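Local structure of ATP-citrate lyase beta-subunit (Chlorobium limicola, 6HXJ) at residues Asn14-Pro19 with Asp180-Gln185; Val210-Arg215 with Ala219-Lys224; Ala368-Gln373 with Ile379-Arg384. The protein probably forms part of the enzyme that converts citrate, ATP and CoA to oxaloacetate, acetyl-CoA, ADP and phosphate, or the reverse. All coordinates share one frame; numbering follows the deposited sequence.

Interaction 1 (Asn14-Pro19 with Asp180-Gln185); sequences NKWGIP and DNEDAQ
W16 lays the six-membered part of its indole against the side chain of N181. CZ2 of W16 lies 3.2 Å from CB of N181, and CH2 of W16 is 3.4 Å from CG of N181. The two side chains cross at about a right angle, with the ring and amide planes 24° apart. On the five-membered ring, NE1 of W16 donates to OE2 of E182 at 2.8 Å. This bond is nearly straight (174°). The oxygen sits at the ring edge, in the indole plane, and uses its anti lone pair. A bend about CB-CG (chi2 -54°) brings OE2 of E182 to NE1. NZ of K15 approaches the same OE2 at 3.0 Å as a salt bridge whose hydrogen bond is weak. The stronger partner of K15 is D220. OE1 of E182 bonds to W221, and N181 ND2 bonds to L177 O. Just beyond W16, G17 ends helix 6-15 as the C-prime residue of a Schellman motif. The contact thus joins the end of that helix to the end of helix 163-181, within the ATP-grasp family region. With an indole N-H and an ammonium group on one oxygen, and a second indole on the other, E182 is probably held as the carboxylate.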
ATOM      1  N   ASN A  14     -10.647  54.358 -38.827  1.00102.63           N
ATOM      2  CA  ASN A  14      -9.293  54.207 -39.318  1.00104.29           C
ATOM      3  C   ASN A  14      -9.033  52.772 -39.716  1.00109.08           C
ATOM      4  O   ASN A  14      -8.608  52.512 -40.835  1.00110.59           O
ATOM      5  CB  ASN A  14      -8.346  54.609 -38.224  1.00103.88           C
ATOM      6  CG  ASN A  14      -7.303  55.548 -38.668  1.00129.83           C
ATOM      7  OD1 ASN A  14      -7.564  56.552 -39.330  1.00131.80           O
ATOM      8  ND2 ASN A  14      -6.067  55.148 -38.435  1.00119.48           N
ATOM      9  N   LYS A  15      -9.341  51.841 -38.816  1.00104.11           N
ATOM     10  CA  LYS A  15      -9.190  50.411 -39.034  1.00102.53           C
ATOM     11  C   LYS A  15      -9.855  49.943 -40.345  1.00106.57           C
ATOM     12  O   LYS A  15      -9.252  49.191 -41.104  1.00106.80           O
ATOM     13  CB  LYS A  15      -9.766  49.665 -37.824  1.00101.23           C
ATOM     14  CG  LYS A  15      -9.858  48.175 -37.997  1.00 99.42           C
ATOM     15  CD  LYS A  15      -9.967  47.497 -36.659  1.00103.26           C
ATOM     16  CE  LYS A  15     -10.678  46.188 -36.807  1.00105.63           C
ATOM     17  NZ  LYS A  15     -10.837  45.496 -35.501  1.00116.84           N
ATOM     18  N   TRP A  16     -11.082  50.395 -40.610  1.00102.47           N
ATOM     19  CA  TRP A  16     -11.806  49.980 -41.811  1.00101.28           C
ATOM     20  C   TRP A  16     -11.642  50.984 -42.951  1.00109.90           C
ATOM     21  O   TRP A  16     -12.447  50.998 -43.885  1.00109.36           O
ATOM     22  CB  TRP A  16     -13.283  49.672 -41.474  1.00 96.84           C
ATOM     23  CG  TRP A  16     -13.392  48.508 -40.545  1.00 95.70           C
ATOM     24  CD1 TRP A  16     -13.367  48.542 -39.183  1.00 98.22           C
ATOM     25  CD2 TRP A  16     -13.315  47.124 -40.915  1.00 94.06           C
ATOM     26  NE1 TRP A  16     -13.361  47.260 -38.678  1.00 96.19           N
ATOM     27  CE2 TRP A  16     -13.295  46.371 -39.722  1.00 96.84           C
ATOM     28  CE3 TRP A  16     -13.247  46.447 -42.145  1.00 94.60           C
ATOM     29  CZ2 TRP A  16     -13.198  44.980 -39.725  1.00 94.51           C
ATOM     30  CZ3 TRP A  16     -13.148  45.075 -42.144  1.00 94.30           C
ATOM     31  CH2 TRP A  16     -13.128  44.355 -40.949  1.00 93.85           C
ATOM     32  N   GLY A  17     -10.577  51.773 -42.884  1.00109.94           N
ATOM     33  CA  GLY A  17     -10.256  52.765 -43.895  1.00113.10           C
ATOM     34  C   GLY A  17     -11.384  53.740 -44.166  1.00120.09           C
ATOM     35  O   GLY A  17     -11.949  53.748 -45.264  1.00119.89           O
ATOM     36  N   ILE A  18     -11.734  54.553 -43.159  1.00117.69           N
ATOM     37  CA  ILE A  18     -12.781  55.561 -43.282  1.00117.28           C
ATOM     38  C   ILE A  18     -12.116  56.922 -43.095  1.00126.90           C
ATOM     39  O   ILE A  18     -11.404  57.124 -42.101  1.00127.82           O
ATOM     40  CB  ILE A  18     -13.948  55.318 -42.302  1.00116.98           C
ATOM     41  CG1 ILE A  18     -14.640  53.978 -42.599  1.00114.56           C
ATOM     42  CG2 ILE A  18     -14.935  56.500 -42.301  1.00116.83           C
ATOM     43  CD1 ILE A  18     -15.591  53.508 -41.530  1.00119.95           C
ATOM     44  N   PRO A  19     -12.300  57.841 -44.069  1.00125.87           N
ATOM     45  CA  PRO A  19     -11.655  59.155 -43.978  1.00128.00           C
ATOM     46  C   PRO A  19     -11.918  59.868 -42.663  1.00131.41           C
ATOM     47  O   PRO A  19     -13.064  60.145 -42.345  1.00130.20           O
ATOM     48  CB  PRO A  19     -12.250  59.892 -45.168  1.00131.02           C
ATOM     49  CG  PRO A  19     -12.593  58.830 -46.148  1.00134.58           C
ATOM     50  CD  PRO A  19     -13.104  57.723 -45.305  1.00127.39           C
ATOM     51  N   ASP A 180     -20.705  45.852 -39.836  1.00 88.92           N
ATOM     52  CA  ASP A 180     -20.806  44.399 -39.827  1.00 91.56           C
ATOM     53  C   ASP A 180     -19.775  43.779 -38.865  1.00 96.37           C
ATOM     54  O   ASP A 180     -20.139  43.042 -37.938  1.00 96.52           O
ATOM     55  CB  ASP A 180     -20.628  43.860 -41.264  1.00 96.94           C
ATOM     56  CG  ASP A 180     -21.397  42.589 -41.604  1.00123.35           C
ATOM     57  OD1 ASP A 180     -20.790  41.668 -42.203  1.00128.69           O
ATOM     58  OD2 ASP A 180     -22.634  42.569 -41.403  1.00133.48           O
ATOM     59  N   ASN A 181     -18.512  44.175 -39.039  1.00 93.20           N
ATOM     60  CA  ASN A 181     -17.367  43.647 -38.317  1.00 93.84           C
ATOM     61  C   ASN A 181     -17.150  44.167 -36.891  1.00 94.30           C
ATOM     62  O   ASN A 181     -16.470  43.511 -36.099  1.00 93.20           O
ATOM     63  CB  ASN A 181     -16.141  43.850 -39.143  1.00 95.44           C
ATOM     64  CG  ASN A 181     -16.101  42.830 -40.269  1.00107.16           C
ATOM     65  OD1 ASN A 181     -15.653  41.694 -40.089  1.00106.56           O
ATOM     66  ND2 ASN A 181     -16.620  43.173 -41.445  1.00 91.57           N
ATOM     67  N   GLU A 182     -17.689  45.333 -36.555  1.00 88.70           N
ATOM     68  CA  GLU A 182     -17.479  45.850 -35.211  1.00 87.70           C
ATOM     69  C   GLU A 182     -18.665  45.633 -34.268  1.00 88.09           C
ATOM     70  O   GLU A 182     -18.691  46.228 -33.189  1.00 88.52           O
ATOM     71  CB  GLU A 182     -17.058  47.345 -35.216  1.00 88.93           C
ATOM     72  CG  GLU A 182     -15.680  47.646 -35.787  1.00 94.06           C
ATOM     73  CD  GLU A 182     -14.489  46.897 -35.219  1.00109.74           C
ATOM     74  OE1 GLU A 182     -14.396  46.733 -33.981  1.00112.01           O
ATOM     75  OE2 GLU A 182     -13.627  46.493 -36.029  1.00 96.92           O
ATOM     76  N   ASP A 183     -19.643  44.813 -34.641  1.00 81.91           N
ATOM     77  CA  ASP A 183     -20.823  44.599 -33.798  1.00 80.06           C
ATOM     78  C   ASP A 183     -21.526  45.930 -33.407  1.00 80.70           C
ATOM     79  O   ASP A 183     -21.954  46.083 -32.270  1.00 80.99           O
ATOM     80  CB  ASP A 183     -20.473  43.749 -32.533  1.00 82.82           C
ATOM     81  CG  ASP A 183     -20.632  42.239 -32.722  1.00 95.14           C
ATOM     82  OD1 ASP A 183     -21.811  41.751 -32.744  1.00 94.08           O
ATOM     83  OD2 ASP A 183     -19.594  41.531 -32.764  1.00 99.55           O
ATOM     84  N   ALA A 184     -21.616  46.891 -34.331  1.00 75.19           N
ATOM     85  CA  ALA A 184     -22.230  48.181 -34.021  1.00 73.89           C
ATOM     86  C   ALA A 184     -23.722  48.070 -33.949  1.00 77.33           C
ATOM     87  O   ALA A 184     -24.295  47.189 -34.568  1.00 79.82           O
ATOM     88  CB  ALA A 184     -21.841  49.230 -35.056  1.00 74.59           C
ATOM     89  N   GLN A 185     -24.362  48.972 -33.219  1.00 70.82           N
ATOM     90  CA  GLN A 185     -25.808  49.113 -33.140  1.00 68.85           C
ATOM     91  C   GLN A 185     -26.172  50.239 -34.115  1.00 74.07           C
ATOM     92  O   GLN A 185     -27.190  50.191 -34.804  1.00 73.54           O
ATOM     93  CB  GLN A 185     -26.236  49.441 -31.714  1.00 70.19           C
ATOM     94  CG  GLN A 185     -26.019  48.246 -30.788  1.00 83.29           C
ATOM     95  CD  GLN A 185     -26.017  48.562 -29.308  1.00 99.73           C
ATOM     96  OE1 GLN A 185     -25.749  49.682 -28.857  1.00 90.44           O
ATOM     97  NE2 GLN A 185     -26.258  47.541 -28.511  1.00 97.83           N
TER

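Interaction 2 (Val210-Arg215 with Ala219-Lys224)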
ATOM      1  N   VAL A 210     -21.778  50.664 -30.081  1.00 77.24           N
ATOM      2  CA  VAL A 210     -21.399  49.267 -30.340  1.00 76.02           C
ATOM      3  C   VAL A 210     -22.067  48.342 -29.338  1.00 79.21           C
ATOM      4  O   VAL A 210     -22.421  48.756 -28.240  1.00 81.12           O
ATOM      5  CB  VAL A 210     -19.873  48.990 -30.497  1.00 80.58           C
ATOM      6  CG1 VAL A 210     -19.331  49.656 -31.759  1.00 80.19           C
ATOM      7  CG2 VAL A 210     -19.075  49.395 -29.268  1.00 82.30           C
ATOM      8  N   ASP A 211     -22.274  47.089 -29.719  1.00 74.39           N
ATOM      9  CA  ASP A 211     -22.880  46.116 -28.808  1.00 73.73           C
ATOM     10  C   ASP A 211     -21.762  45.574 -27.856  1.00 78.71           C
ATOM     11  O   ASP A 211     -21.016  44.658 -28.227  1.00 79.08           O
ATOM     12  CB  ASP A 211     -23.603  45.024 -29.617  1.00 73.82           C
ATOM     13  CG  ASP A 211     -24.053  43.789 -28.831  1.00 83.71           C
ATOM     14  OD1 ASP A 211     -24.237  43.897 -27.584  1.00 84.72           O
ATOM     15  OD2 ASP A 211     -24.274  42.737 -29.465  1.00 86.92           O
ATOM     16  N   TYR A 212     -21.627  46.188 -26.653  1.00 75.34           N
ATOM     17  CA  TYR A 212     -20.538  45.875 -25.708  1.00 77.22           C
ATOM     18  C   TYR A 212     -20.526  44.448 -25.175  1.00 82.11           C
ATOM     19  O   TYR A 212     -19.459  44.004 -24.784  1.00 83.68           O
ATOM     20  CB  TYR A 212     -20.436  46.881 -24.547  1.00 79.42           C
ATOM     21  CG  TYR A 212     -19.021  47.066 -24.045  1.00 82.55           C
ATOM     22  CD1 TYR A 212     -18.030  47.593 -24.869  1.00 83.44           C
ATOM     23  CD2 TYR A 212     -18.667  46.704 -22.748  1.00 87.18           C
ATOM     24  CE1 TYR A 212     -16.720  47.737 -24.421  1.00 87.18           C
ATOM     25  CE2 TYR A 212     -17.359  46.857 -22.282  1.00 90.83           C
ATOM     26  CZ  TYR A 212     -16.390  47.376 -23.122  1.00 98.70           C
ATOM     27  OH  TYR A 212     -15.099  47.522 -22.667  1.00105.49           O
ATOM     28  N   ASP A 213     -21.642  43.704 -25.234  1.00 79.05           N
ATOM     29  CA  ASP A 213     -21.709  42.293 -24.830  1.00 81.34           C
ATOM     30  C   ASP A 213     -20.798  41.418 -25.701  1.00 86.21           C
ATOM     31  O   ASP A 213     -20.386  40.335 -25.283  1.00 88.28           O
ATOM     32  CB  ASP A 213     -23.150  41.783 -24.982  1.00 82.50           C
ATOM     33  CG  ASP A 213     -24.165  42.417 -24.050  1.00 99.71           C
ATOM     34  OD1 ASP A 213     -23.930  42.403 -22.813  1.00101.02           O
ATOM     35  OD2 ASP A 213     -25.233  42.863 -24.549  1.00112.61           O
ATOM     36  N   ALA A 214     -20.496  41.917 -26.901  1.00 80.57           N
ATOM     37  CA  ALA A 214     -19.704  41.272 -27.929  1.00 79.83           C
ATOM     38  C   ALA A 214     -18.232  41.422 -27.732  1.00 83.09           C
ATOM     39  O   ALA A 214     -17.483  40.840 -28.502  1.00 83.97           O
ATOM     40  CB  ALA A 214     -20.080  41.853 -29.267  1.00 78.32           C
ATOM     41  N   ARG A 215     -17.824  42.162 -26.705  1.00 78.35           N
ATOM     42  CA  ARG A 215     -16.394  42.483 -26.440  1.00 80.77           C
ATOM     43  C   ARG A 215     -15.466  41.266 -26.488  1.00 89.34           C
ATOM     44  O   ARG A 215     -14.311  41.443 -26.870  1.00 93.12           O
ATOM     45  CB  ARG A 215     -16.241  43.188 -25.092  1.00 83.04           C
ATOM     46  CG  ARG A 215     -14.898  43.878 -24.913  1.00 98.34           C
ATOM     47  CD  ARG A 215     -14.343  43.783 -23.504  1.00118.60           C
ATOM     48  NE  ARG A 215     -12.926  44.110 -23.411  1.00137.06           N
ATOM     49  CZ  ARG A 215     -11.950  43.215 -23.308  1.00155.57           C
ATOM     50  NH1 ARG A 215     -10.762  43.464 -23.830  1.00148.45           N
ATOM     51  NH2 ARG A 215     -12.165  42.068 -22.689  1.00137.65           N
ATOM     52  N   ALA A 219     -10.632  41.820 -29.277  1.00105.89           N
ATOM     53  CA  ALA A 219      -9.445  42.038 -28.450  1.00110.34           C
ATOM     54  C   ALA A 219      -8.831  43.448 -28.658  1.00117.77           C
ATOM     55  O   ALA A 219      -8.037  43.904 -27.830  1.00120.91           O
ATOM     56  CB  ALA A 219      -8.420  40.972 -28.745  1.00114.84           C
ATOM     57  N   ASP A 220      -9.248  44.140 -29.733  1.00112.78           N
ATOM     58  CA  ASP A 220      -8.793  45.485 -30.055  1.00114.14           C
ATOM     59  C   ASP A 220      -9.627  46.591 -29.385  1.00116.09           C
ATOM     60  O   ASP A 220      -9.309  47.771 -29.559  1.00116.45           O
ATOM     61  CB  ASP A 220      -8.717  45.669 -31.584  1.00116.11           C
ATOM     62  CG  ASP A 220     -10.030  45.891 -32.323  1.00128.91           C
ATOM     63  OD1 ASP A 220     -10.999  45.132 -32.066  1.00128.09           O
ATOM     64  OD2 ASP A 220     -10.073  46.791 -33.192  1.00137.21           O
ATOM     65  N   TRP A 221     -10.666  46.219 -28.614  1.00109.99           N
ATOM     66  CA  TRP A 221     -11.556  47.154 -27.930  1.00107.34           C
ATOM     67  C   TRP A 221     -10.965  47.645 -26.623  1.00115.84           C
ATOM     68  O   TRP A 221     -11.475  47.328 -25.539  1.00116.16           O
ATOM     69  CB  TRP A 221     -12.950  46.540 -27.719  1.00102.04           C
ATOM     70  CG  TRP A 221     -13.862  46.559 -28.918  1.00 99.09           C
ATOM     71  CD1 TRP A 221     -13.525  46.835 -30.217  1.00101.55           C
ATOM     72  CD2 TRP A 221     -15.260  46.252 -28.926  1.00 95.37           C
ATOM     73  NE1 TRP A 221     -14.632  46.750 -31.023  1.00 97.71           N
ATOM     74  CE2 TRP A 221     -15.712  46.378 -30.260  1.00 97.55           C
ATOM     75  CE3 TRP A 221     -16.183  45.896 -27.933  1.00 94.99           C
ATOM     76  CZ2 TRP A 221     -17.047  46.145 -30.623  1.00 93.81           C
ATOM     77  CZ3 TRP A 221     -17.501  45.662 -28.297  1.00 93.30           C
ATOM     78  CH2 TRP A 221     -17.923  45.795 -29.623  1.00 92.12           C
ATOM     79  N   ASP A 222      -9.901  48.433 -26.721  1.00115.82           N
ATOM     80  CA  ASP A 222      -9.255  49.034 -25.556  1.00119.35           C
ATOM     81  C   ASP A 222      -9.981  50.340 -25.187  1.00121.35           C
ATOM     82  O   ASP A 222      -9.418  51.423 -25.309  1.00124.49           O
ATOM     83  CB  ASP A 222      -7.729  49.221 -25.769  1.00126.15           C
ATOM     84  CG  ASP A 222      -7.247  49.952 -27.026  1.00138.45           C
ATOM     85  OD1 ASP A 222      -7.978  49.953 -28.043  1.00137.93           O
ATOM     86  OD2 ASP A 222      -6.134  50.528 -26.987  1.00144.48           O
ATOM     87  N   PHE A 223     -11.262  50.228 -24.794  1.00112.60           N
ATOM     88  CA  PHE A 223     -12.145  51.330 -24.387  1.00110.54           C
ATOM     89  C   PHE A 223     -13.326  50.807 -23.552  1.00114.56           C
ATOM     90  O   PHE A 223     -13.673  49.624 -23.630  1.00112.01           O
ATOM     91  CB  PHE A 223     -12.675  52.138 -25.598  1.00108.77           C
ATOM     92  CG  PHE A 223     -13.503  51.356 -26.598  1.00105.47           C
ATOM     93  CD1 PHE A 223     -14.855  51.103 -26.368  1.00104.61           C
ATOM     94  CD2 PHE A 223     -12.938  50.883 -27.772  1.00106.32           C
ATOM     95  CE1 PHE A 223     -15.605  50.345 -27.268  1.00101.58           C
ATOM     96  CE2 PHE A 223     -13.702  50.158 -28.689  1.00105.53           C
ATOM     97  CZ  PHE A 223     -15.032  49.903 -28.435  1.00100.32           C
ATOM     98  N   LYS A 224     -13.967  51.709 -22.801  1.00113.99           N
ATOM     99  CA  LYS A 224     -15.138  51.429 -21.974  1.00113.61           C
ATOM    100  C   LYS A 224     -16.303  52.277 -22.497  1.00116.10           C
ATOM    101  O   LYS A 224     -16.067  53.338 -23.090  1.00115.73           O
ATOM    102  CB  LYS A 224     -14.850  51.744 -20.496  1.00120.94           C
ATOM    103  CG  LYS A 224     -14.215  50.578 -19.720  1.00138.00           C
ATOM    104  CD  LYS A 224     -13.588  51.031 -18.392  1.00151.36           C
ATOM    105  CE  LYS A 224     -12.435  50.141 -17.974  1.00164.49           C
ATOM    106  NZ  LYS A 224     -11.696  50.683 -16.803  1.00177.32           N
TER
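W221, the centre of an inverse gamma turn, packs its indole against V210, Y212 and R215, beside the 3-10 turn that starts at Y212. The two segments belong to the loop that follows strand 200-210, in the ATP-grasp family region, and they fold back on each other with the indole between them. The apolar packing converges on this ring. V210 meets it by a CH-pi contact: CG2 lies over one face, 4.2 Å from the centroid of the six-membered ring. Its methyl also lies at the edge of the F223 ring, 4.1 Å from CE1. F223 in turn leans on W221 within its own segment, with CZ above the same indole face and displaced toward the rim. R215 comes from the other side of the indole plane. It adds its backbone and the start of its side chain, with CA 3.7 Å from CE3 of W221.

The aromatic rings of Y212 and W221 are almost parallel, their planes 9° apart. They are slid so far that they barely overlap, and their centroids are 5.9 Å apart. CD1 of Y212 still reaches CE3 of W221 at 4.0 Å.

The carbonyl O of D211 sits at the edge of the indole, in its plane, 3.6 Å from CH2. H218 stacks on W221, whose NE1 is held by E182. D211 OD2 bonds to the backbone of the chain of another protein. One hydrogen bond joins the segments directly: OH of Y212 donates to the carbonyl O of F223 at 2.7 Å, in the carbonyl plane, with a C=O...donor angle of 150°.

Interaction 3 (Ala368-Gln373 with Ile379-Arg384)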
ATOM      1  N   ALA A 368     -37.152  35.504   8.819  1.00106.04           N
ATOM      2  CA  ALA A 368     -35.894  36.116   9.242  1.00105.81           C
ATOM      3  C   ALA A 368     -35.989  37.653   9.222  1.00111.47           C
ATOM      4  O   ALA A 368     -35.526  38.309  10.152  1.00115.13           O
ATOM      5  CB  ALA A 368     -34.765  35.640   8.356  1.00103.90           C
ATOM      6  N   ILE A 369     -36.638  38.216   8.205  1.00106.20           N
ATOM      7  CA  ILE A 369     -36.814  39.658   8.065  1.00106.35           C
ATOM      8  C   ILE A 369     -37.860  40.238   9.082  1.00112.83           C
ATOM      9  O   ILE A 369     -37.664  41.345   9.573  1.00113.15           O
ATOM     10  CB  ILE A 369     -37.101  40.000   6.561  1.00106.40           C
ATOM     11  CG1 ILE A 369     -36.815  41.494   6.223  1.00106.37           C
ATOM     12  CG2 ILE A 369     -38.466  39.592   6.049  1.00105.85           C
ATOM     13  CD1 ILE A 369     -35.440  41.851   5.681  1.00106.26           C
ATOM     14  N   LYS A 370     -38.928  39.482   9.413  1.00111.85           N
ATOM     15  CA  LYS A 370     -39.949  39.901  10.380  1.00116.08           C
ATOM     16  C   LYS A 370     -39.397  39.809  11.812  1.00126.72           C
ATOM     17  O   LYS A 370     -39.905  40.498  12.696  1.00129.56           O
ATOM     18  CB  LYS A 370     -41.269  39.121  10.202  1.00119.04           C
ATOM     19  CG  LYS A 370     -42.498  39.878  10.700  1.00133.62           C
ATOM     20  CD  LYS A 370     -43.823  39.351  10.133  1.00139.61           C
ATOM     21  CE  LYS A 370     -45.022  40.183  10.559  1.00144.18           C
ATOM     22  NZ  LYS A 370     -45.042  41.544   9.940  1.00143.97           N
ATOM     23  N   GLN A 371     -38.333  39.009  12.045  1.00124.77           N
ATOM     24  CA  GLN A 371     -37.683  38.951  13.357  1.00128.89           C
ATOM     25  C   GLN A 371     -37.057  40.306  13.622  1.00133.99           C
ATOM     26  O   GLN A 371     -37.096  40.759  14.762  1.00137.60           O
ATOM     27  CB  GLN A 371     -36.606  37.869  13.387  1.00129.80           C
ATOM     28  CG  GLN A 371     -35.853  37.737  14.704  1.00145.50           C
ATOM     29  CD  GLN A 371     -34.743  36.717  14.612  1.00165.44           C
ATOM     30  OE1 GLN A 371     -33.937  36.704  13.674  1.00158.04           O
ATOM     31  NE2 GLN A 371     -34.643  35.875  15.624  1.00162.76           N
ATOM     32  N   LEU A 372     -36.529  40.974  12.572  1.00126.99           N
ATOM     33  CA  LEU A 372     -35.947  42.308  12.714  1.00127.44           C
ATOM     34  C   LEU A 372     -36.858  43.308  13.440  1.00133.56           C
ATOM     35  O   LEU A 372     -36.374  44.355  13.841  1.00133.89           O
ATOM     36  CB  LEU A 372     -35.445  42.896  11.397  1.00124.24           C
ATOM     37  CG  LEU A 372     -34.098  42.412  10.887  1.00128.18           C
ATOM     38  CD1 LEU A 372     -33.855  42.932   9.487  1.00125.64           C
ATOM     39  CD2 LEU A 372     -32.964  42.906  11.748  1.00134.01           C
ATOM     40  N   GLN A 373     -38.142  42.969  13.681  1.00131.39           N
ATOM     41  CA  GLN A 373     -39.071  43.756  14.497  1.00134.08           C
ATOM     42  C   GLN A 373     -38.651  43.766  15.972  1.00140.47           C
ATOM     43  O   GLN A 373     -38.849  44.791  16.639  1.00144.44           O
ATOM     44  CB  GLN A 373     -40.513  43.205  14.405  1.00136.50           C
ATOM     45  CG  GLN A 373     -41.293  43.651  13.176  1.00151.83           C
ATOM     46  CD  GLN A 373     -42.598  42.912  12.913  1.00173.28           C
ATOM     47  OE1 GLN A 373     -43.032  42.809  11.766  1.00167.32           O
ATOM     48  NE2 GLN A 373     -43.285  42.412  13.941  1.00167.25           N
ATOM     49  N   ILE A 379     -40.338  47.730  10.629  1.00118.53           N
ATOM     50  CA  ILE A 379     -40.428  46.887   9.443  1.00115.05           C
ATOM     51  C   ILE A 379     -41.803  46.196   9.304  1.00119.43           C
ATOM     52  O   ILE A 379     -42.265  45.514  10.227  1.00120.87           O
ATOM     53  CB  ILE A 379     -39.215  45.886   9.399  1.00116.55           C
ATOM     54  CG1 ILE A 379     -39.165  45.081   8.081  1.00113.37           C
ATOM     55  CG2 ILE A 379     -39.130  44.961  10.626  1.00120.41           C
ATOM     56  CD1 ILE A 379     -37.799  44.523   7.749  1.00114.62           C
ATOM     57  N   HIS A 380     -42.444  46.388   8.122  1.00114.77           N
ATOM     58  CA  HIS A 380     -43.713  45.753   7.722  1.00115.23           C
ATOM     59  C   HIS A 380     -43.370  44.758   6.615  1.00114.31           C
ATOM     60  O   HIS A 380     -42.798  45.145   5.590  1.00110.66           O
ATOM     61  CB  HIS A 380     -44.765  46.793   7.259  1.00117.83           C
ATOM     62  CG  HIS A 380     -45.046  47.858   8.282  1.00125.30           C
ATOM     63  ND1 HIS A 380     -44.247  48.994   8.390  1.00127.10           N
ATOM     64  CD2 HIS A 380     -45.995  47.905   9.245  1.00131.34           C
ATOM     65  CE1 HIS A 380     -44.742  49.689   9.400  1.00130.40           C
ATOM     66  NE2 HIS A 380     -45.799  49.080   9.942  1.00133.55           N
ATOM     67  N   VAL A 381     -43.623  43.464   6.871  1.00111.45           N
ATOM     68  CA  VAL A 381     -43.303  42.421   5.900  1.00109.02           C
ATOM     69  C   VAL A 381     -44.599  41.698   5.487  1.00116.53           C
ATOM     70  O   VAL A 381     -45.401  41.249   6.319  1.00119.07           O
ATOM     71  CB  VAL A 381     -42.100  41.462   6.256  1.00111.35           C
ATOM     72  CG1 VAL A 381     -41.384  41.841   7.547  1.00113.37           C
ATOM     73  CG2 VAL A 381     -42.450  39.970   6.202  1.00110.61           C
ATOM     74  N   TYR A 382     -44.792  41.649   4.161  1.00111.80           N
ATOM     75  CA  TYR A 382     -45.933  41.059   3.483  1.00111.44           C
ATOM     76  C   TYR A 382     -45.482  39.942   2.542  1.00109.06           C
ATOM     77  O   TYR A 382     -44.329  39.904   2.078  1.00104.94           O
ATOM     78  CB  TYR A 382     -46.728  42.134   2.708  1.00114.08           C
ATOM     79  CG  TYR A 382     -47.124  43.330   3.544  1.00120.80           C
ATOM     80  CD1 TYR A 382     -48.308  43.335   4.273  1.00126.97           C
ATOM     81  CD2 TYR A 382     -46.311  44.456   3.612  1.00121.51           C
ATOM     82  CE1 TYR A 382     -48.676  44.436   5.045  1.00132.35           C
ATOM     83  CE2 TYR A 382     -46.660  45.556   4.388  1.00125.87           C
ATOM     84  CZ  TYR A 382     -47.839  45.540   5.112  1.00140.88           C
ATOM     85  OH  TYR A 382     -48.174  46.622   5.894  1.00147.94           O
ATOM     86  N   ASP A 383     -46.411  39.028   2.265  1.00104.17           N
ATOM     87  CA  ASP A 383     -46.194  37.920   1.366  1.00100.46           C
ATOM     88  C   ASP A 383     -46.884  38.237   0.026  1.00102.24           C
ATOM     89  O   ASP A 383     -47.442  39.325  -0.144  1.00102.06           O
ATOM     90  CB  ASP A 383     -46.754  36.639   2.006  1.00104.19           C
ATOM     91  CG  ASP A 383     -48.260  36.650   2.244  1.00119.54           C
ATOM     92  OD1 ASP A 383     -48.753  37.603   2.904  1.00122.57           O
ATOM     93  OD2 ASP A 383     -48.947  35.709   1.769  1.00123.39           O
ATOM     94  N   ARG A 384     -46.861  37.268  -0.910  1.00 97.04           N
ATOM     95  CA  ARG A 384     -47.467  37.313  -2.248  1.00 95.18           C
ATOM     96  C   ARG A 384     -48.930  37.783  -2.299  1.00102.97           C
ATOM     97  O   ARG A 384     -49.331  38.364  -3.313  1.00102.66           O
ATOM     98  CB  ARG A 384     -47.345  35.945  -2.903  1.00 90.25           C
ATOM     99  CG  ARG A 384     -47.885  34.811  -2.047  1.00 98.56           C
ATOM    100  CD  ARG A 384     -47.120  33.558  -2.307  1.00107.48           C
ATOM    101  NE  ARG A 384     -47.447  33.088  -3.636  1.00107.71           N
ATOM    102  CZ  ARG A 384     -46.596  32.494  -4.445  1.00102.95           C
ATOM    103  NH1 ARG A 384     -45.349  32.261  -4.051  1.00 67.96           N
ATOM    104  NH2 ARG A 384     -46.985  32.114  -5.649  1.00 95.27           N
TER
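A beta-alpha-beta unit is closed here: helix 362-371 packs on strand 378-382, the strand that follows it. I369 and I379 meet at about a right angle, with CG1 of I369 3.5 Å from CD1 of I379. I379 sends CG1 anti to its own backbone N (chi1 -173°), which carries CD1 to the helix. CG2 of I369 turns to V381 and lies 4.0 Å from its CG1. That same CG1 of V381 also touches K370, at 3.8 Å from CB. The other branch of I379, CG2, packs on CG of Q373 at 3.6 Å and more loosely on L372. A polar pair flanks this packing: NZ of K370 donates to OE1 of Q373 at 3.0 Å, in the carbonyl plane. The lysine chain runs extended and bends at its end (chi4 69°), turning NZ to that oxygen. On the helix side, I369 and L372 also touch I336 of helix 328-344. Beside the strand residues, V355 of the parallel strand 352-356 also touches I379 and V381. Strand 378-382 is an outermost strand of the mixed sheet within this chain.

How the interactions relate
From the N terminus, interaction 1 comes first and spans the longest separation. It brings the end of helix 6-15 to the end of helix 163-181, closing a 160-residue excursion. Interaction 2 follows in series and closes a short loop, with three residues between its segments. The two touch through the K15-D220 salt bridge, and D183 O probably accepts a hydrogen bond from D211 N. Together they tie the helix ends to the loop after strand 200-210. Interaction 3 lies in the citrate-binding family region, its centre 54 Å and 43 Å from those of interactions 1 and 2. It closes a local helix-to-strand connection. None of the three nests in or crosses another.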